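Local coordinates for peptidoglycan recognition protein 3 (Branchiostoma belcheri tsingtauense, PDB 4Z8I) that probably cleaves the amide bond between N-acetylmuramoyl groups and L-alanine in bacterial peptidoglycan, as a zinc-dependent amidase fused to a chitin-binding domain, at residues 91-96 / 200-205; 126-131 / 160-165. One frame throughout, in Å; residues are numbered along the deposited sequence.

Overall arrangement
Contacts 1 and 2 lie side by side in one mixed six-stranded sheet, their centres about 10 Å apart. Contact 1 joins strand 87-94 to the edge strand 197-201; contact 2 joins strand 158-163 to strand 130-132, and along the chain it is nested inside the loop closed by contact 1. Strands 87-94 and 158-163 are direct neighbours, probably hydrogen-bonded from H93 N to I161 O (2.7 Å) and from F163 N to H93 O (2.9 Å). H93 is thus tied to both contacts. Contact 1 supplies the two histidine ligands of the zinc ion, and from contact 2 the Y128 side chain comes within about 5 Å of the metal, measured between nearest atoms.

Contact 1. Residues 91-96 / 200-205; sequences VIHHSA and YGHRDV. With ZN (zinc ion), chain B.
H93 and H202 converge on the zinc ion, each binding it through ND1 at 2.0 Å from the metal. A water and C210 provide the remaining ligands, a His-His-Cys set consistent with the zinc-dependent amidases to which this protein belongs. The two rings meet at the metal without stacking: their planes are inclined at 56°, and CE1 of H93 lies over one face of the H202 ring, toward its rim. H202 reaches the metal with CG anti to its backbone N (chi1 -171°), whereas the H93 ring is turned beside its own backbone N. The NE2 of H93, pointing away from the zinc, is hydrogen-bonded to H150, a second-shell partner that, with the zinc bond at ND1, would hold the ring's rotation.

Parallel backbone pairing holds the two histidine-bearing segments in step. I92 N donates to Y200 O (2.8 Å), and a weak bond runs from H202 N to I92 O (3.1 Å). Where strand 197-201 gives way to the short helix at 202-205, OD2 of D204 receives G201 N at 2.9 Å, on its anti side and well out of the carboxylate plane; the same carboxylate also bonds Y216 and Y225.

Apolar contact is modest and centres on V91. Its CG1 lies 3.8 Å from H202 CA and more loosely meets CG1 of V205, while CG2 faces the CB of Y200.

Strand 87-94 runs between strands 158-163 and 197-201, parallel to both, and the weakly bonded helix 202-205 follows directly from an edge strand of the sheet.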
ATOM      1  N   VAL A  91      -7.774  -5.103   4.320  1.00 33.26           N
ATOM      2  CA  VAL A  91      -9.073  -4.722   3.771  1.00 37.41           C
ATOM      3  C   VAL A  91      -8.939  -3.453   2.934  1.00 44.83           C
ATOM      4  O   VAL A  91      -8.347  -2.467   3.379  1.00 36.63           O
ATOM      5  CB  VAL A  91     -10.118  -4.509   4.886  1.00 33.10           C
ATOM      6  CG1 VAL A  91     -11.483  -4.227   4.294  1.00 31.72           C
ATOM      7  CG2 VAL A  91     -10.185  -5.732   5.779  1.00 28.44           C
ATOM      8  N   ILE A  92      -9.481  -3.486   1.720  1.00 37.94           N
ATOM      9  CA  ILE A  92      -9.374  -2.356   0.804  1.00 37.53           C
ATOM     10  C   ILE A  92     -10.666  -1.541   0.773  1.00 48.89           C
ATOM     11  O   ILE A  92     -11.761  -2.096   0.643  1.00 33.22           O
ATOM     12  CB  ILE A  92      -9.019  -2.826  -0.618  1.00 33.98           C
ATOM     13  CG1 ILE A  92      -7.698  -3.596  -0.607  1.00 39.32           C
ATOM     14  CG2 ILE A  92      -8.938  -1.643  -1.574  1.00 25.65           C
ATOM     15  CD1 ILE A  92      -6.507  -2.762  -0.174  1.00 24.61           C
ATOM     16  N   HIS A  93     -10.530  -0.223   0.891  1.00 39.84           N
ATOM     17  CA  HIS A  93     -11.681   0.670   0.937  1.00 31.41           C
ATOM     18  C   HIS A  93     -11.615   1.709  -0.170  1.00 38.83           C
ATOM     19  O   HIS A  93     -10.545   1.968  -0.720  1.00 37.61           O
ATOM     20  CB  HIS A  93     -11.735   1.388   2.286  1.00 26.32           C
ATOM     21  CG  HIS A  93     -12.072   0.495   3.437  1.00 32.51           C
ATOM     22  ND1 HIS A  93     -13.366   0.287   3.861  1.00 41.69           N
ATOM     23  CD2 HIS A  93     -11.285  -0.242   4.256  1.00 31.70           C
ATOM     24  CE1 HIS A  93     -13.363  -0.541   4.889  1.00 33.61           C
ATOM     25  NE2 HIS A  93     -12.112  -0.878   5.147  1.00 30.78           N
ATOM     26  N   HIS A  94     -12.760   2.301  -0.501  1.00 30.83           N
ATOM     27  CA  HIS A  94     -12.763   3.523  -1.299  1.00 34.32           C
ATOM     28  C   HIS A  94     -13.425   4.649  -0.509  1.00 34.91           C
ATOM     29  O   HIS A  94     -14.231   4.400   0.387  1.00 30.89           O
ATOM     30  CB  HIS A  94     -13.389   3.324  -2.693  1.00 23.61           C
ATOM     31  CG  HIS A  94     -14.889   3.327  -2.713  1.00 45.81           C
ATOM     32  ND1 HIS A  94     -15.610   3.712  -3.825  1.00 35.79           N
ATOM     33  CD2 HIS A  94     -15.802   2.975  -1.776  1.00 33.39           C
ATOM     34  CE1 HIS A  94     -16.902   3.610  -3.566  1.00 31.65           C
ATOM     35  NE2 HIS A  94     -17.046   3.167  -2.330  1.00 35.39           N
ATOM     36  N   SER A  95     -13.054   5.884  -0.819  1.00 43.70           N
ATOM     37  CA  SER A  95     -13.579   7.036  -0.099  1.00 35.89           C
ATOM     38  C   SER A  95     -15.053   7.259  -0.422  1.00 46.52           C
ATOM     39  O   SER A  95     -15.780   7.861   0.369  1.00 38.98           O
ATOM     40  CB  SER A  95     -12.775   8.289  -0.452  1.00 22.00           C
ATOM     41  OG  SER A  95     -13.393   9.459   0.044  1.00 98.55           O
ATOM     42  N   ALA A  96     -15.483   6.756  -1.579  1.00 53.05           N
ATOM     43  CA  ALA A  96     -16.787   7.090  -2.148  1.00 36.20           C
ATOM     44  C   ALA A  96     -16.968   8.603  -2.158  1.00 40.05           C
ATOM     45  O   ALA A  96     -18.048   9.115  -1.865  1.00 40.52           O
ATOM     46  CB  ALA A  96     -17.912   6.414  -1.381  1.00 30.11           C
ATOM     47  N   TYR A 200      -8.801  -8.587   1.356  1.00 39.11           N
ATOM     48  CA  TYR A 200     -10.248  -8.464   1.207  1.00 45.10           C
ATOM     49  C   TYR A 200     -10.625  -7.098   0.651  1.00 34.57           C
ATOM     50  O   TYR A 200      -9.920  -6.112   0.867  1.00 34.11           O
ATOM     51  CB  TYR A 200     -10.957  -8.632   2.557  1.00 24.85           C
ATOM     52  CG  TYR A 200     -10.715  -9.942   3.265  1.00 45.82           C
ATOM     53  CD1 TYR A 200      -9.543 -10.166   3.974  1.00 39.81           C
ATOM     54  CD2 TYR A 200     -11.675 -10.943   3.257  1.00 50.53           C
ATOM     55  CE1 TYR A 200      -9.326 -11.359   4.630  1.00 49.34           C
ATOM     56  CE2 TYR A 200     -11.463 -12.142   3.915  1.00 57.51           C
ATOM     57  CZ  TYR A 200     -10.287 -12.341   4.601  1.00 54.94           C
ATOM     58  OH  TYR A 200     -10.062 -13.525   5.261  1.00 63.98           O
ATOM     59  N   GLY A 201     -11.745  -7.044  -0.061  1.00 42.16           N
ATOM     60  CA  GLY A 201     -12.415  -5.781  -0.306  1.00 48.14           C
ATOM     61  C   GLY A 201     -13.362  -5.581   0.860  1.00 44.26           C
ATOM     62  O   GLY A 201     -13.686  -6.543   1.556  1.00 53.88           O
ATOM     63  N   HIS A 202     -13.804  -4.349   1.092  1.00 33.30           N
ATOM     64  CA  HIS A 202     -14.705  -4.075   2.210  1.00 27.88           C
ATOM     65  C   HIS A 202     -16.001  -4.877   2.082  1.00 49.04           C
ATOM     66  O   HIS A 202     -16.527  -5.380   3.074  1.00 64.27           O
ATOM     67  CB  HIS A 202     -15.006  -2.577   2.301  1.00 35.04           C
ATOM     68  CG  HIS A 202     -15.754  -2.183   3.536  1.00 49.37           C
ATOM     69  ND1 HIS A 202     -16.288  -0.924   3.712  1.00 53.64           N
ATOM     70  CD2 HIS A 202     -16.049  -2.874   4.663  1.00 47.10           C
ATOM     71  CE1 HIS A 202     -16.883  -0.859   4.889  1.00 59.84           C
ATOM     72  NE2 HIS A 202     -16.754  -2.030   5.486  1.00 42.06           N
ATOM     73  N   ARG A 203     -16.498  -5.009   0.856  1.00 42.04           N
ATOM     74  CA  ARG A 203     -17.743  -5.731   0.606  1.00 32.32           C
ATOM     75  C   ARG A 203     -17.615  -7.216   0.927  1.00 39.44           C
ATOM     76  O   ARG A 203     -18.619  -7.900   1.141  1.00 57.89           O
ATOM     77  CB  ARG A 203     -18.184  -5.555  -0.850  1.00 37.42           C
ATOM     78  CG  ARG A 203     -17.202  -6.127  -1.862  1.00 53.00           C
ATOM     79  CD  ARG A 203     -17.742  -6.043  -3.280  1.00 52.40           C
ATOM     80  NE  ARG A 203     -17.993  -4.666  -3.696  1.00 43.57           N
ATOM     81  CZ  ARG A 203     -18.471  -4.325  -4.888  1.00 44.45           C
ATOM     82  NH1 ARG A 203     -18.749  -5.260  -5.786  1.00 43.95           N
ATOM     83  NH2 ARG A 203     -18.672  -3.049  -5.185  1.00 33.96           N
ATOM     84  N   ASP A 204     -16.383  -7.713   0.952  1.00 47.60           N
ATOM     85  CA  ASP A 204     -16.133  -9.121   1.239  1.00 51.85           C
ATOM     86  C   ASP A 204     -16.380  -9.446   2.712  1.00 57.31           C
ATOM     87  O   ASP A 204     -16.654 -10.592   3.070  1.00 61.80           O
ATOM     88  CB  ASP A 204     -14.697  -9.497   0.864  1.00 49.32           C
ATOM     89  CG  ASP A 204     -14.485  -9.580  -0.635  1.00 43.25           C
ATOM     90  OD1 ASP A 204     -15.429  -9.965  -1.355  1.00 41.66           O
ATOM     91  OD2 ASP A 204     -13.366  -9.267  -1.092  1.00 50.79           O
ATOM     92  N   VAL A 205     -16.293  -8.423   3.556  1.00 65.19           N
ATOM     93  CA  VAL A 205     -16.322  -8.613   5.001  1.00 55.97           C
ATOM     94  C   VAL A 205     -17.482  -7.850   5.653  1.00 49.40           C
ATOM     95  O   VAL A 205     -17.758  -8.015   6.843  1.00 50.77           O
ATOM     96  CB  VAL A 205     -14.981  -8.168   5.622  1.00 49.93           C
ATOM     97  CG1 VAL A 205     -14.912  -6.652   5.690  1.00 25.06           C
ATOM     98  CG2 VAL A 205     -14.782  -8.788   6.994  1.00 57.55           C
TER
HETATM   99 ZN    ZN B 301     -15.160   0.508   2.997  0.95 44.88          ZN
HETATM  100  O   HOH W   1     -15.605   2.017   4.155  1.00 39.06           O

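Contact 2. Residues 126-131 / 160-165; sequences IGYNFL and GICFMG
The Y128 ring lies flat against C162, one face turned to the cysteine, in a sulfur-aromatic contact just ahead of the point where strand 130-132 joins strand 158-163 in parallel within the mixed sheet of the amidase domain. CB of C162 sits almost over the ring centre, 3.5 Å from the Y128 centroid and 9° off the normal, a CH-pi approach. SG continues over the same face toward the phenol end, 3.7 Å from Y128 CZ. This follows from C162 holding SG anti to its backbone N (chi1 178°), which lays the CB-SG bond along the ring. Y128 also meets the rings of H93 and H117 obliquely, on the zinc side of the sheet. An alanine here would probably leave C162 CB and SG without their aromatic cover and open a gap beside H93 and the metal site.

N129 turns its amide to the G160 backbone. Its OD1 accepts G160 N at 2.6 Å along a nearly straight bond (175° at the hydrogen), with the donor tilted out of the amide plane. ND2 is held in turn by G143 O, so both ends of the amide have partners and its rotation is fixed. The G160 carbonyl receives two backbone donors, F130 N and, weakly, N129 N; beyond it C162 N bonds F130 O at 2.9 Å.

F130 and I161 project from the sheet face opposite L131 and C162, and both touch L183 of helix 174-190. On the L131 side, M164 crosses the leucine at about a right angle, with M164 CG 4.0 Å from L131 CD2.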
ATOM      1  N   ILE A 126      -9.175   9.523  12.392  1.00 36.26           N
ATOM      2  CA  ILE A 126      -9.595   9.054  11.075  1.00 33.10           C
ATOM      3  C   ILE A 126      -9.577   7.523  11.065  1.00 39.11           C
ATOM      4  O   ILE A 126      -8.646   6.900  11.573  1.00 44.10           O
ATOM      5  CB  ILE A 126      -8.709   9.658   9.956  1.00 39.24           C
ATOM      6  CG1 ILE A 126      -9.232   9.284   8.571  1.00 31.76           C
ATOM      7  CG2 ILE A 126      -7.256   9.245  10.123  1.00 27.44           C
ATOM      8  CD1 ILE A 126      -8.526  10.018   7.452  1.00 31.71           C
ATOM      9  N   GLY A 127     -10.628   6.922  10.516  1.00 37.80           N
ATOM     10  CA  GLY A 127     -10.881   5.500  10.685  1.00 37.56           C
ATOM     11  C   GLY A 127      -9.874   4.541  10.080  1.00 37.94           C
ATOM     12  O   GLY A 127      -9.580   3.491  10.657  1.00 38.50           O
ATOM     13  N   TYR A 128      -9.345   4.893   8.916  1.00 35.79           N
ATOM     14  CA  TYR A 128      -8.467   3.992   8.185  1.00 35.55           C
ATOM     15  C   TYR A 128      -7.037   4.056   8.712  1.00 40.90           C
ATOM     16  O   TYR A 128      -6.618   5.068   9.280  1.00 32.02           O
ATOM     17  CB  TYR A 128      -8.497   4.320   6.692  1.00 33.04           C
ATOM     18  CG  TYR A 128      -9.880   4.607   6.155  1.00 34.42           C
ATOM     19  CD1 TYR A 128     -10.767   3.575   5.877  1.00 44.72           C
ATOM     20  CD2 TYR A 128     -10.295   5.912   5.917  1.00 35.26           C
ATOM     21  CE1 TYR A 128     -12.029   3.835   5.384  1.00 51.69           C
ATOM     22  CE2 TYR A 128     -11.556   6.180   5.423  1.00 25.59           C
ATOM     23  CZ  TYR A 128     -12.417   5.139   5.159  1.00 46.23           C
ATOM     24  OH  TYR A 128     -13.674   5.400   4.667  1.00 53.51           O
ATOM     25  N   ASN A 129      -6.298   2.966   8.533  1.00 32.97           N
ATOM     26  CA  ASN A 129      -4.896   2.927   8.917  1.00 26.25           C
ATOM     27  C   ASN A 129      -4.054   3.723   7.930  1.00 29.34           C
ATOM     28  O   ASN A 129      -3.096   4.395   8.314  1.00 25.44           O
ATOM     29  CB  ASN A 129      -4.392   1.483   8.983  1.00 30.65           C
ATOM     30  CG  ASN A 129      -5.108   0.663  10.034  1.00 35.08           C
ATOM     31  OD1 ASN A 129      -6.091  -0.021   9.743  1.00 38.22           O
ATOM     32  ND2 ASN A 129      -4.618   0.724  11.269  1.00 29.65           N
ATOM     33  N   PHE A 130      -4.415   3.639   6.655  1.00 23.87           N
ATOM     34  CA  PHE A 130      -3.713   4.380   5.615  1.00 24.06           C
ATOM     35  C   PHE A 130      -4.670   4.814   4.515  1.00 33.02           C
ATOM     36  O   PHE A 130      -5.694   4.170   4.278  1.00 40.12           O
ATOM     37  CB  PHE A 130      -2.592   3.535   5.007  1.00 25.12           C
ATOM     38  CG  PHE A 130      -1.500   3.187   5.973  1.00 40.00           C
ATOM     39  CD1 PHE A 130      -0.477   4.086   6.236  1.00 41.76           C
ATOM     40  CD2 PHE A 130      -1.488   1.955   6.610  1.00 39.72           C
ATOM     41  CE1 PHE A 130       0.533   3.766   7.122  1.00 35.24           C
ATOM     42  CE2 PHE A 130      -0.480   1.628   7.499  1.00 37.25           C
ATOM     43  CZ  PHE A 130       0.532   2.534   7.756  1.00 34.90           C
ATOM     44  N   LEU A 131      -4.333   5.911   3.847  1.00 35.46           N
ATOM     45  CA  LEU A 131      -5.099   6.347   2.688  1.00 32.18           C
ATOM     46  C   LEU A 131      -4.188   6.434   1.471  1.00 31.03           C
ATOM     47  O   LEU A 131      -2.972   6.467   1.600  1.00 31.06           O
ATOM     48  CB  LEU A 131      -5.805   7.681   2.951  1.00 36.49           C
ATOM     49  CG  LEU A 131      -6.851   7.669   4.073  1.00 32.76           C
ATOM     50  CD1 LEU A 131      -6.221   8.048   5.400  1.00 30.64           C
ATOM     51  CD2 LEU A 131      -8.033   8.580   3.765  1.00 19.65           C
ATOM     52  N   GLY A 160      -6.592  -1.255   7.453  1.00 51.17           N
ATOM     53  CA  GLY A 160      -7.525  -0.673   6.508  1.00 27.33           C
ATOM     54  C   GLY A 160      -6.864   0.349   5.603  1.00 48.09           C
ATOM     55  O   GLY A 160      -6.360   1.372   6.073  1.00 48.99           O
ATOM     56  N   ILE A 161      -6.860   0.069   4.303  1.00 57.08           N
ATOM     57  CA  ILE A 161      -6.334   1.008   3.318  1.00 41.60           C
ATOM     58  C   ILE A 161      -7.473   1.575   2.485  1.00 29.87           C
ATOM     59  O   ILE A 161      -8.240   0.823   1.881  1.00 34.77           O
ATOM     60  CB  ILE A 161      -5.337   0.339   2.363  1.00 38.64           C
ATOM     61  CG1 ILE A 161      -4.168  -0.264   3.144  1.00 36.77           C
ATOM     62  CG2 ILE A 161      -4.833   1.342   1.339  1.00 20.13           C
ATOM     63  CD1 ILE A 161      -3.177  -1.006   2.275  1.00 31.95           C
ATOM     64  N   CYS A 162      -7.579   2.898   2.446  1.00 37.38           N
ATOM     65  CA  CYS A 162      -8.660   3.536   1.703  1.00 39.81           C
ATOM     66  C   CYS A 162      -8.148   4.383   0.548  1.00 40.15           C
ATOM     67  O   CYS A 162      -7.392   5.326   0.754  1.00 34.83           O
ATOM     68  CB  CYS A 162      -9.512   4.396   2.635  1.00 44.70           C
ATOM     69  SG  CYS A 162     -10.837   5.282   1.797  1.00 37.93           S
ATOM     70  N   PHE A 163      -8.562   4.041  -0.667  1.00 37.67           N
ATOM     71  CA  PHE A 163      -8.272   4.875  -1.824  1.00 40.95           C
ATOM     72  C   PHE A 163      -9.208   6.071  -1.778  1.00 46.24           C
ATOM     73  O   PHE A 163     -10.397   5.917  -1.505  1.00 41.77           O
ATOM     74  CB  PHE A 163      -8.494   4.098  -3.122  1.00 40.65           C
ATOM     75  CG  PHE A 163      -7.459   3.044  -3.386  1.00 51.19           C
ATOM     76  CD1 PHE A 163      -7.458   1.856  -2.669  1.00 41.74           C
ATOM     77  CD2 PHE A 163      -6.497   3.233  -4.365  1.00 59.31           C
ATOM     78  CE1 PHE A 163      -6.510   0.886  -2.915  1.00 36.21           C
ATOM     79  CE2 PHE A 163      -5.546   2.264  -4.616  1.00 47.02           C
ATOM     80  CZ  PHE A 163      -5.555   1.090  -3.893  1.00 41.62           C
ATOM     81  N   MET A 164      -8.677   7.261  -2.032  1.00 42.82           N
ATOM     82  CA  MET A 164      -9.512   8.457  -2.026  1.00 31.02           C
ATOM     83  C   MET A 164     -10.149   8.718  -3.387  1.00 33.77           C
ATOM     84  O   MET A 164      -9.478   9.112  -4.342  1.00 34.97           O
ATOM     85  CB  MET A 164      -8.732   9.672  -1.529  1.00 21.85           C
ATOM     86  CG  MET A 164      -8.444   9.608  -0.041  1.00 21.09           C
ATOM     87  SD  MET A 164      -7.626  11.074   0.592  1.00 41.28           S
ATOM     88  CE  MET A 164      -6.067  10.991  -0.289  1.00 25.36           C
ATOM     89  N   GLY A 165     -11.457   8.484  -3.457  1.00 42.25           N
ATOM     90  CA  GLY A 165     -12.220   8.658  -4.679  1.00 24.39           C
ATOM     91  C   GLY A 165     -13.394   7.700  -4.719  1.00 35.93           C
ATOM     92  O   GLY A 165     -13.596   6.915  -3.789  1.00 49.42           O
TER